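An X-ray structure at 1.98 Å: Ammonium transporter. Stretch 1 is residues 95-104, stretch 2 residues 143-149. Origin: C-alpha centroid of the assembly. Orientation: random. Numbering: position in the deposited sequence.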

# COMPACT_ATOMS: atom_id res chain seq x y z
N SER A 95 -17.27 -6.53 -10.90
CA SER A 95 -15.87 -6.75 -10.63
C SER A 95 -15.06 -6.53 -11.90
O SER A 95 -14.10 -5.84 -11.89
CB SER A 95 -15.68 -8.13 -10.04
OG SER A 95 -16.49 -8.26 -8.91
N PHE A 96 -15.50 -7.15 -12.98
CA PHE A 96 -14.89 -6.96 -14.29
C PHE A 96 -14.92 -5.49 -14.65
O PHE A 96 -13.96 -4.94 -15.16
CB PHE A 96 -15.65 -7.74 -15.33
CG PHE A 96 -15.07 -7.63 -16.69
CD1 PHE A 96 -14.00 -8.43 -17.08
CD2 PHE A 96 -15.58 -6.71 -17.59
CE1 PHE A 96 -13.49 -8.33 -18.38
CE2 PHE A 96 -15.06 -6.58 -18.88
CZ PHE A 96 -14.03 -7.41 -19.29
N PHE A 97 -16.07 -4.86 -14.46
CA PHE A 97 -16.23 -3.46 -14.81
C PHE A 97 -15.20 -2.56 -14.06
O PHE A 97 -14.56 -1.70 -14.69
CB PHE A 97 -17.63 -3.01 -14.47
CG PHE A 97 -18.00 -1.71 -15.05
CD1 PHE A 97 -17.74 -0.54 -14.39
CD2 PHE A 97 -18.71 -1.65 -16.23
CE1 PHE A 97 -18.10 0.69 -14.91
CE2 PHE A 97 -19.12 -0.43 -16.73
CZ PHE A 97 -18.77 0.75 -16.08
N PHE A 98 -15.02 -2.81 -12.77
CA PHE A 98 -14.14 -1.96 -12.01
C PHE A 98 -12.69 -2.21 -12.38
O PHE A 98 -11.89 -1.26 -12.46
CB PHE A 98 -14.36 -2.14 -10.50
CG PHE A 98 -13.52 -1.19 -9.67
CD1 PHE A 98 -13.57 0.19 -9.88
CD2 PHE A 98 -12.60 -1.68 -8.77
CE1 PHE A 98 -12.75 1.07 -9.19
CE2 PHE A 98 -11.78 -0.80 -8.06
CZ PHE A 98 -11.86 0.57 -8.26
N PHE A 99 -12.35 -3.48 -12.55
CA PHE A 99 -11.05 -3.89 -13.08
C PHE A 99 -10.68 -3.18 -14.38
O PHE A 99 -9.62 -2.57 -14.49
CB PHE A 99 -11.01 -5.40 -13.20
CG PHE A 99 -9.62 -5.96 -13.51
CD1 PHE A 99 -8.66 -6.09 -12.54
CD2 PHE A 99 -9.29 -6.35 -14.78
CE1 PHE A 99 -7.37 -6.64 -12.84
CE2 PHE A 99 -8.04 -6.91 -15.08
CZ PHE A 99 -7.06 -7.02 -14.10
N GLN A 100 -11.62 -3.13 -15.30
CA GLN A 100 -11.33 -2.49 -16.55
C GLN A 100 -11.32 -0.97 -16.34
O GLN A 100 -10.62 -0.30 -17.04
CB GLN A 100 -12.36 -2.89 -17.62
CG GLN A 100 -12.37 -4.38 -17.99
CD GLN A 100 -11.03 -4.81 -18.61
OE1 GLN A 100 -10.35 -4.02 -19.21
NE2 GLN A 100 -10.65 -6.06 -18.40
N MET A 101 -12.10 -0.41 -15.38
CA MET A 101 -12.01 1.02 -15.13
C MET A 101 -10.61 1.43 -14.67
O MET A 101 -10.08 2.44 -15.12
CB MET A 101 -13.06 1.45 -14.07
CG MET A 101 -13.05 2.93 -13.75
SD MET A 101 -14.33 3.33 -12.52
CE MET A 101 -15.71 3.23 -13.65
N VAL A 102 -10.04 0.67 -13.74
CA VAL A 102 -8.72 1.06 -13.27
C VAL A 102 -7.65 0.84 -14.38
O VAL A 102 -6.64 1.53 -14.41
CB VAL A 102 -8.35 0.42 -11.91
CG1 VAL A 102 -9.34 0.89 -10.84
CG2 VAL A 102 -8.32 -1.09 -11.95
N PHE A 103 -7.83 -0.16 -15.26
CA PHE A 103 -7.01 -0.20 -16.50
C PHE A 103 -7.08 1.10 -17.31
O PHE A 103 -6.07 1.66 -17.72
CB PHE A 103 -7.40 -1.44 -17.34
CG PHE A 103 -6.68 -2.69 -16.96
CD1 PHE A 103 -6.40 -2.98 -15.64
CD2 PHE A 103 -6.34 -3.62 -17.92
CE1 PHE A 103 -5.73 -4.13 -15.29
CE2 PHE A 103 -5.61 -4.74 -17.57
CZ PHE A 103 -5.33 -5.01 -16.26
N ALA A 104 -8.29 1.62 -17.51
CA ALA A 104 -8.46 2.85 -18.26
C ALA A 104 -7.76 4.01 -17.53
O ALA A 104 -7.14 4.83 -18.19
CB ALA A 104 -9.94 3.20 -18.48
N ALA A 143 -9.05 -4.97 -29.81
CA ALA A 143 -8.09 -5.96 -29.24
C ALA A 143 -8.74 -6.91 -28.30
O ALA A 143 -8.45 -8.12 -28.27
CB ALA A 143 -6.93 -5.22 -28.55
N TRP A 144 -9.74 -6.41 -27.57
CA TRP A 144 -10.32 -7.16 -26.48
C TRP A 144 -11.86 -7.20 -26.50
O TRP A 144 -12.44 -7.58 -25.52
CB TRP A 144 -9.92 -6.46 -25.14
CG TRP A 144 -8.47 -6.61 -24.71
CD1 TRP A 144 -7.51 -7.42 -25.24
CD2 TRP A 144 -7.86 -5.93 -23.62
NE1 TRP A 144 -6.30 -7.27 -24.55
CE2 TRP A 144 -6.51 -6.38 -23.53
CE3 TRP A 144 -8.32 -5.00 -22.69
CZ2 TRP A 144 -5.65 -5.94 -22.57
CZ3 TRP A 144 -7.47 -4.56 -21.70
CH2 TRP A 144 -6.11 -5.00 -21.67
N GLY A 145 -12.52 -6.75 -27.56
CA GLY A 145 -13.95 -6.68 -27.57
C GLY A 145 -14.66 -8.03 -27.56
O GLY A 145 -15.88 -8.11 -27.40
N ASN A 146 -13.91 -9.11 -27.60
CA ASN A 146 -14.51 -10.42 -27.38
C ASN A 146 -14.74 -10.77 -25.93
O ASN A 146 -15.25 -11.83 -25.65
CB ASN A 146 -13.62 -11.52 -27.98
CG ASN A 146 -12.25 -11.62 -27.29
OD1 ASN A 146 -11.56 -10.66 -27.06
ND2 ASN A 146 -11.86 -12.77 -27.04
N LEU A 147 -14.28 -9.96 -24.99
CA LEU A 147 -14.01 -10.53 -23.63
C LEU A 147 -15.26 -10.58 -22.74
O LEU A 147 -15.36 -11.40 -21.87
CB LEU A 147 -12.96 -9.67 -22.91
CG LEU A 147 -12.15 -10.13 -21.70
CD1 LEU A 147 -11.26 -11.30 -22.06
CD2 LEU A 147 -11.30 -8.92 -21.27
N PHE A 148 -16.16 -9.63 -22.90
CA PHE A 148 -17.27 -9.52 -21.94
C PHE A 148 -18.62 -9.93 -22.56
O PHE A 148 -19.36 -10.72 -21.95
CB PHE A 148 -17.38 -8.07 -21.41
CG PHE A 148 -18.35 -7.91 -20.30
CD1 PHE A 148 -18.07 -8.43 -19.03
CD2 PHE A 148 -19.58 -7.33 -20.52
CE1 PHE A 148 -18.99 -8.29 -17.99
CE2 PHE A 148 -20.50 -7.18 -19.49
CZ PHE A 148 -20.20 -7.65 -18.22
N SER A 149 -18.96 -9.34 -23.72
CA SER A 149 -20.30 -9.45 -24.35
C SER A 149 -20.28 -10.76 -25.13
O SER A 149 -19.24 -11.13 -25.74
CB SER A 149 -20.60 -8.26 -25.27
OG SER A 149 -21.03 -7.12 -24.55

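Side-chain packing holds these two stretches together; no hydrogen bond crosses between them. Together they bury 262 Å². Stretch 1 is helical throughout, with i to i+4 backbone bonds such as Gln100 N to Phe96 O at 3.0 Å. Phe96, Gln100 and Phe103 lie along one side of that helix, spaced by four and three residues, and they make all its contacts with stretch 2.

Trp144 reaches stretch 1, with CA to CB pointing toward the helix and chi1 in m. Its large indole spans the gap, and its six-membered ring makes the contacts. Trp144 CH2 lies 4.0 Å from Phe103 CD2, an edge-to-edge approach of two apolar rings. Trp144 CZ3 lies 3.8 Å from Gln100 OE1, a van der Waals contact. The indole NE1 is hydrogen-bonded elsewhere in the structure, so its polar atom is satisfied in a buried site.

A type I turn runs from Trp144 to Leu147, closed by Leu147 N to Trp144 O at 3.1 Å. Gly145 and Asn146 occupy its middle and stay clear of the helix. The turn brings the chain back to stretch 1 at Leu147.

The CA-to-CB bond of Leu147 points toward the helix, and the residue is partly exposed. Its CD2 methyl sits 3.7 Å from Phe96 CE1, at the edge of that ring. The same CD2 lies 4.1 Å from Gln100 NE2, which is hydrogen-bonded elsewhere. An apolar methyl suits the ring edge, and CD2 also sits beside the Gln100 amide.

Phe148 makes the closest contact, CD1 to Phe96 CD2 at 3.4 Å. Both side chains have chi1 in t. Their planes are 19° apart and their centroids 4.9 Å apart, but the rings are slid and barely overlap. Phe148 CD1 lies over one face of Phe96. Two flat apolar rings suit this buried site.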